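Local coordinates for uncharacterized protein (Staphylococcus saprophyticus subsp. saprophyticus ATCC 15305, PDB 3FOJ) that is of unknown function but has a rhodanese-like fold, consistent with a role in sulfur transfer or a related activity, at residues N20-R25 and N51-N56; Y59-K64 and Q71-L76. One frame throughout, in Å; residues are numbered along the deposited sequence.

Contact 1: N20-R25 and N51-N56; sequences NIVDVR and NYFNDN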
# COMPACT_ATOMS: atom_id res chain seq x y z
N ASN A 20 6.79 2.45 4.58
CA ASN A 20 6.76 1.35 3.62
C ASN A 20 5.38 1.29 2.98
O ASN A 20 4.39 1.08 3.67
CB ASN A 20 7.02 0.03 4.33
CG ASN A 20 8.36 -0.01 5.05
OD1 ASN A 20 8.49 -0.65 6.09
ND2 ASN A 20 9.36 0.66 4.49
N ILE A 21 5.33 1.47 1.66
CA ILE A 21 4.07 1.41 0.93
C ILE A 21 4.12 0.27 -0.07
O ILE A 21 5.12 0.09 -0.76
CB ILE A 21 3.80 2.72 0.15
CG1 ILE A 21 3.68 3.89 1.12
CG2 ILE A 21 2.55 2.57 -0.70
CD1 ILE A 21 3.59 5.24 0.43
N VAL A 22 3.04 -0.51 -0.14
CA VAL A 22 2.93 -1.62 -1.08
C VAL A 22 1.67 -1.39 -1.93
O VAL A 22 0.55 -1.35 -1.41
CB VAL A 22 2.82 -2.99 -0.37
CG1 VAL A 22 2.66 -4.10 -1.40
CG2 VAL A 22 4.06 -3.23 0.48
N ASP A 23 1.89 -1.22 -3.23
CA ASP A 23 0.85 -0.98 -4.23
C ASP A 23 0.47 -2.36 -4.79
O ASP A 23 1.28 -3.00 -5.45
CB ASP A 23 1.44 -0.11 -5.34
CG ASP A 23 0.42 0.33 -6.37
OD1 ASP A 23 -0.56 -0.40 -6.63
OD2 ASP A 23 0.61 1.43 -6.95
N VAL A 24 -0.76 -2.80 -4.53
CA VAL A 24 -1.19 -4.12 -4.98
C VAL A 24 -2.05 -4.17 -6.25
O VAL A 24 -2.71 -5.18 -6.53
CB VAL A 24 -1.90 -4.87 -3.83
CG1 VAL A 24 -0.95 -5.00 -2.64
CG2 VAL A 24 -3.16 -4.12 -3.39
N ARG A 25 -2.05 -3.08 -7.02
CA ARG A 25 -2.82 -3.03 -8.26
C ARG A 25 -2.10 -3.87 -9.31
O ARG A 25 -1.01 -4.39 -9.07
CB ARG A 25 -2.94 -1.59 -8.75
CG ARG A 25 -3.72 -0.66 -7.82
CD ARG A 25 -3.70 0.77 -8.35
NE ARG A 25 -2.33 1.29 -8.38
CZ ARG A 25 -1.94 2.36 -9.06
NH1 ARG A 25 -2.81 3.04 -9.79
NH2 ARG A 25 -0.67 2.73 -9.01
N ASN A 51 7.82 -13.39 2.09
CA ASN A 51 9.21 -13.20 2.49
C ASN A 51 9.69 -11.76 2.28
O ASN A 51 10.73 -11.36 2.80
CB ASN A 51 10.11 -14.19 1.74
CG ASN A 51 11.55 -14.15 2.20
OD1 ASN A 51 12.40 -13.51 1.58
ND2 ASN A 51 11.84 -14.83 3.30
N TYR A 52 8.93 -10.98 1.52
CA TYR A 52 9.28 -9.58 1.27
C TYR A 52 9.10 -8.74 2.54
O TYR A 52 9.86 -7.81 2.79
CB TYR A 52 8.39 -8.98 0.17
CG TYR A 52 8.52 -7.48 0.06
CD1 TYR A 52 9.59 -6.90 -0.62
CD2 TYR A 52 7.59 -6.63 0.66
CE1 TYR A 52 9.74 -5.52 -0.69
CE2 TYR A 52 7.73 -5.25 0.60
CZ TYR A 52 8.81 -4.70 -0.07
OH TYR A 52 8.96 -3.33 -0.13
N PHE A 53 8.08 -9.09 3.32
CA PHE A 53 7.72 -8.36 4.53
C PHE A 53 8.56 -8.64 5.78
O PHE A 53 8.65 -9.78 6.24
CB PHE A 53 6.24 -8.62 4.84
CG PHE A 53 5.31 -8.22 3.72
CD1 PHE A 53 4.83 -6.92 3.62
CD2 PHE A 53 4.95 -9.15 2.74
CE1 PHE A 53 4.00 -6.54 2.56
CE2 PHE A 53 4.13 -8.78 1.67
CZ PHE A 53 3.65 -7.47 1.59
N ASN A 54 9.17 -7.58 6.31
CA ASN A 54 9.99 -7.66 7.51
C ASN A 54 9.04 -7.62 8.71
O ASN A 54 8.28 -6.67 8.87
CB ASN A 54 10.94 -6.45 7.55
CG ASN A 54 11.97 -6.55 8.67
OD1 ASN A 54 11.62 -6.64 9.84
ND2 ASN A 54 13.24 -6.51 8.30
N ASP A 55 9.08 -8.66 9.53
CA ASP A 55 8.19 -8.75 10.69
C ASP A 55 8.36 -7.64 11.72
O ASP A 55 7.48 -7.43 12.56
CB ASP A 55 8.36 -10.10 11.38
CG ASP A 55 8.01 -11.27 10.47
OD1 ASP A 55 6.91 -11.26 9.89
OD2 ASP A 55 8.84 -12.20 10.35
N ASN A 56 9.47 -6.91 11.65
CA ASN A 56 9.73 -5.84 12.60
C ASN A 56 9.23 -4.49 12.10
O ASN A 56 9.32 -3.48 12.80
CB ASN A 56 11.24 -5.77 12.88
CG ASN A 56 11.55 -5.25 14.27
OD1 ASN A 56 11.03 -5.73 15.27
ND2 ASN A 56 12.44 -4.26 14.34
O HOH W 1 7.32 -1.29 0.87
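Ile21 reaches Tyr52 by way of a bridging water, which donates to Ile21 O at 3.1 Å and lies 2.8 Å from Tyr52 OH, at the edge of the tyrosine ring and in its plane. This ties the phenol of Tyr52 to a backbone carbonyl of the strand. The backbone of Ile21 also pairs with Glu39, while its side chain turns away from segment 51-56 to pack on Ile35 and Ala38.

Val22 makes the direct contact, and it is purely apolar. Its CG1 lies anti to the backbone N (chi1 178°), which leaves CG2 beside that nitrogen and directed at two aromatic rings. CG2 lies 3.9 Å from Phe53 CE1 and 4.2 Å from Tyr52 CE2, so one methyl serves both. The rings also meet each other: Tyr52 CD2 is 3.9 Å above the plane of Phe53, over its centre. Phe53 packs edge-to-face with Tyr59 as well. Strand 20-23 belongs to the parallel sheet of the rhodanese-like alpha/beta fold, and Val22 pairs there with Tyr60 and Ile62 of strand 58-62. Tyr52, at the end of a 3-10 segment, and Phe53, just after it, thus close over a valine on one face of the sheet.

Asp23 looks to its own segment. OD1 takes the backbone N of Arg25 at 3.1 Å, an Asx turn at the strand's end, and also receives Arg25 NE at 3.0 Å in a nearly straight bond (168°).

Arg25 completes a side-on salt bridge by placing NH2 2.8 Å from Asp23 OD2. Both carboxylate oxygens use their syn lone pairs and lie in or close to the guanidinium plane, so the two flat groups are held nearly coplanar. NH2 has a second partner in Gly33 O, while Thr30 of helix 27-30 packs against both side chains.

Contact 2: Y59-K64 and Q71-L76; sequences YYIICK and QVVQYL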
# COMPACT_ATOMS: atom_id res chain seq x y z
N TYR A 59 3.64 -2.03 7.11
CA TYR A 59 3.41 -1.73 5.70
C TYR A 59 2.03 -1.15 5.42
O TYR A 59 1.02 -1.66 5.90
CB TYR A 59 3.61 -3.00 4.87
CG TYR A 59 5.00 -3.57 4.98
CD1 TYR A 59 5.39 -4.33 6.10
CD2 TYR A 59 5.96 -3.31 4.00
CE1 TYR A 59 6.70 -4.80 6.22
CE2 TYR A 59 7.26 -3.77 4.12
CZ TYR A 59 7.63 -4.51 5.23
OH TYR A 59 8.93 -4.94 5.33
N TYR A 60 2.01 -0.08 4.63
CA TYR A 60 0.77 0.59 4.25
C TYR A 60 0.39 0.04 2.88
O TYR A 60 1.17 0.14 1.94
CB TYR A 60 0.97 2.10 4.23
CG TYR A 60 1.24 2.67 5.61
CD1 TYR A 60 2.52 2.63 6.17
CD2 TYR A 60 0.21 3.21 6.37
CE1 TYR A 60 2.75 3.11 7.47
CE2 TYR A 60 0.43 3.69 7.66
CZ TYR A 60 1.70 3.64 8.20
OH TYR A 60 1.90 4.11 9.48
N ILE A 61 -0.80 -0.53 2.79
CA ILE A 61 -1.27 -1.16 1.57
C ILE A 61 -2.27 -0.32 0.80
O ILE A 61 -3.25 0.16 1.37
CB ILE A 61 -1.92 -2.52 1.90
CG1 ILE A 61 -1.02 -3.30 2.88
CG2 ILE A 61 -2.19 -3.30 0.63
CD1 ILE A 61 0.41 -3.55 2.41
N ILE A 62 -2.03 -0.15 -0.50
CA ILE A 62 -2.93 0.66 -1.32
C ILE A 62 -3.29 -0.04 -2.64
O ILE A 62 -2.47 -0.74 -3.23
CB ILE A 62 -2.31 2.06 -1.60
CG1 ILE A 62 -3.36 2.99 -2.18
CG2 ILE A 62 -1.11 1.93 -2.54
CD1 ILE A 62 -2.89 4.43 -2.28
N CYS A 63 -4.53 0.15 -3.08
CA CYS A 63 -5.01 -0.44 -4.33
C CYS A 63 -5.78 0.66 -5.06
O CYS A 63 -5.63 1.83 -4.74
CB CYS A 63 -5.92 -1.64 -4.05
SG CYS A 63 -7.44 -1.25 -3.17
N LYS A 64 -6.59 0.28 -6.04
CA LYS A 64 -7.36 1.27 -6.78
C LYS A 64 -8.45 1.95 -5.95
O LYS A 64 -8.52 3.18 -5.91
CB LYS A 64 -8.01 0.62 -8.01
CG LYS A 64 -9.01 1.53 -8.73
CD LYS A 64 -9.84 0.73 -9.73
CE LYS A 64 -11.02 1.55 -10.25
NZ LYS A 64 -11.96 0.71 -11.05
N GLN A 71 -8.46 -6.25 2.10
CA GLN A 71 -8.44 -7.71 2.06
C GLN A 71 -7.00 -8.17 2.26
O GLN A 71 -6.73 -9.11 3.01
CB GLN A 71 -8.96 -8.22 0.71
CG GLN A 71 -10.46 -8.07 0.55
CD GLN A 71 -10.93 -8.43 -0.85
OE1 GLN A 71 -11.06 -7.57 -1.72
NE2 GLN A 71 -11.18 -9.72 -1.07
N VAL A 72 -6.08 -7.50 1.58
CA VAL A 72 -4.66 -7.83 1.69
C VAL A 72 -4.16 -7.57 3.11
O VAL A 72 -3.36 -8.34 3.64
CB VAL A 72 -3.82 -7.01 0.68
CG1 VAL A 72 -2.34 -7.16 0.98
CG2 VAL A 72 -4.12 -7.47 -0.73
N VAL A 73 -4.62 -6.49 3.73
CA VAL A 73 -4.20 -6.17 5.09
C VAL A 73 -4.61 -7.29 6.05
O VAL A 73 -3.81 -7.74 6.85
CB VAL A 73 -4.80 -4.82 5.57
CG1 VAL A 73 -4.56 -4.62 7.06
CG2 VAL A 73 -4.17 -3.68 4.78
N GLN A 74 -5.86 -7.74 5.95
CA GLN A 74 -6.33 -8.83 6.81
C GLN A 74 -5.50 -10.08 6.58
O GLN A 74 -5.11 -10.77 7.53
CB GLN A 74 -7.81 -9.12 6.53
CG GLN A 74 -8.76 -8.04 7.02
CD GLN A 74 -10.21 -8.45 6.92
OE1 GLN A 74 -10.73 -8.66 5.83
NE2 GLN A 74 -10.87 -8.57 8.07
N TYR A 75 -5.23 -10.39 5.32
CA TYR A 75 -4.43 -11.55 4.98
C TYR A 75 -3.04 -11.44 5.60
O TYR A 75 -2.54 -12.38 6.22
CB TYR A 75 -4.31 -11.69 3.46
CG TYR A 75 -3.48 -12.87 3.04
CD1 TYR A 75 -4.00 -14.16 3.06
CD2 TYR A 75 -2.15 -12.70 2.66
CE1 TYR A 75 -3.22 -15.26 2.72
CE2 TYR A 75 -1.36 -13.79 2.31
CZ TYR A 75 -1.90 -15.06 2.35
OH TYR A 75 -1.11 -16.14 2.03
N LEU A 76 -2.41 -10.27 5.43
CA LEU A 76 -1.08 -10.06 5.98
C LEU A 76 -1.06 -10.19 7.50
O LEU A 76 -0.20 -10.88 8.06
CB LEU A 76 -0.55 -8.68 5.56
CG LEU A 76 -0.23 -8.56 4.07
CD1 LEU A 76 0.17 -7.13 3.76
CD2 LEU A 76 0.89 -9.52 3.68
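Strand 58-62, helix 67-77 and strand 82-86 form a beta-alpha-beta unit of the rhodanese-like fold, and this contact is where its first strand packs against its helix. The short segments run roughly antiparallel, at 146°, with their axes 8.9 Å apart at closest approach. Ile61 and Val73 have the nearest CA atoms, at 6.8 Å.

The strand's part is played by one side chain, Ile61, which spreads its branches among three helix residues. Its CG2 is anti to the backbone N and meets Val72, with 3.9 Å from Ile61 CG2 to Val72 CG1; these two side chains cross at about a right angle. The other branch takes the remaining partners. Ile61 CG1 slides past Val73 in the opposite sense, coming within 3.7 Å of Val73 CG2, and that same valine methyl lies 3.8 Å from Ile61 CB. With chi1 at -46° and chi2 at -57° the branch folds back rather than extending, and this carries its terminal methyl to Leu76. There Ile61 CD1 and Leu76 CD1 meet tip to tip at 3.8 Å. Leu76 reaches in from the next turn of the helix, so the isoleucine is gripped by two adjacent valines, Val72 and Val73, and by Leu76, four and three residues further on, on the same side of the helix. All four side chains are buried, and the interface is wholly apolar.

On the sheet side, Ile61 also packs on Val22 of strand 20-23 and pairs through its backbone with Val84 of strand 82-86. Val73 and Leu76 extend the helix's footing to Ala83 on that strand, and Val72 reaches Met43 in a loop, so the helix lies over both strands that it connects.

How the contacts relate
The two contacts follow one another along the chain: contact 1 closes at 51-56 before contact 2 opens at 59-64. Their centres lie about 9 Å apart, and they share the parallel sheet, in which strands 20-23 and 58-62 are neighbours. Asn20 O and Tyr60 N, 2.8 Å apart, probably form one of the hydrogen bonds that join those strands, and Asn54 N probably bonds to Tyr59 OH at 2.8 Å. At the C-terminal ends of the strands, Arg25 CG packs 3.5 Å from Lys64 N. Segment 51-56 and helix 67-77 lie on the same face of these two strands, their apolar side chains sharing a core, near the loop after strand 58-62, the active-site loop of rhodanese domains.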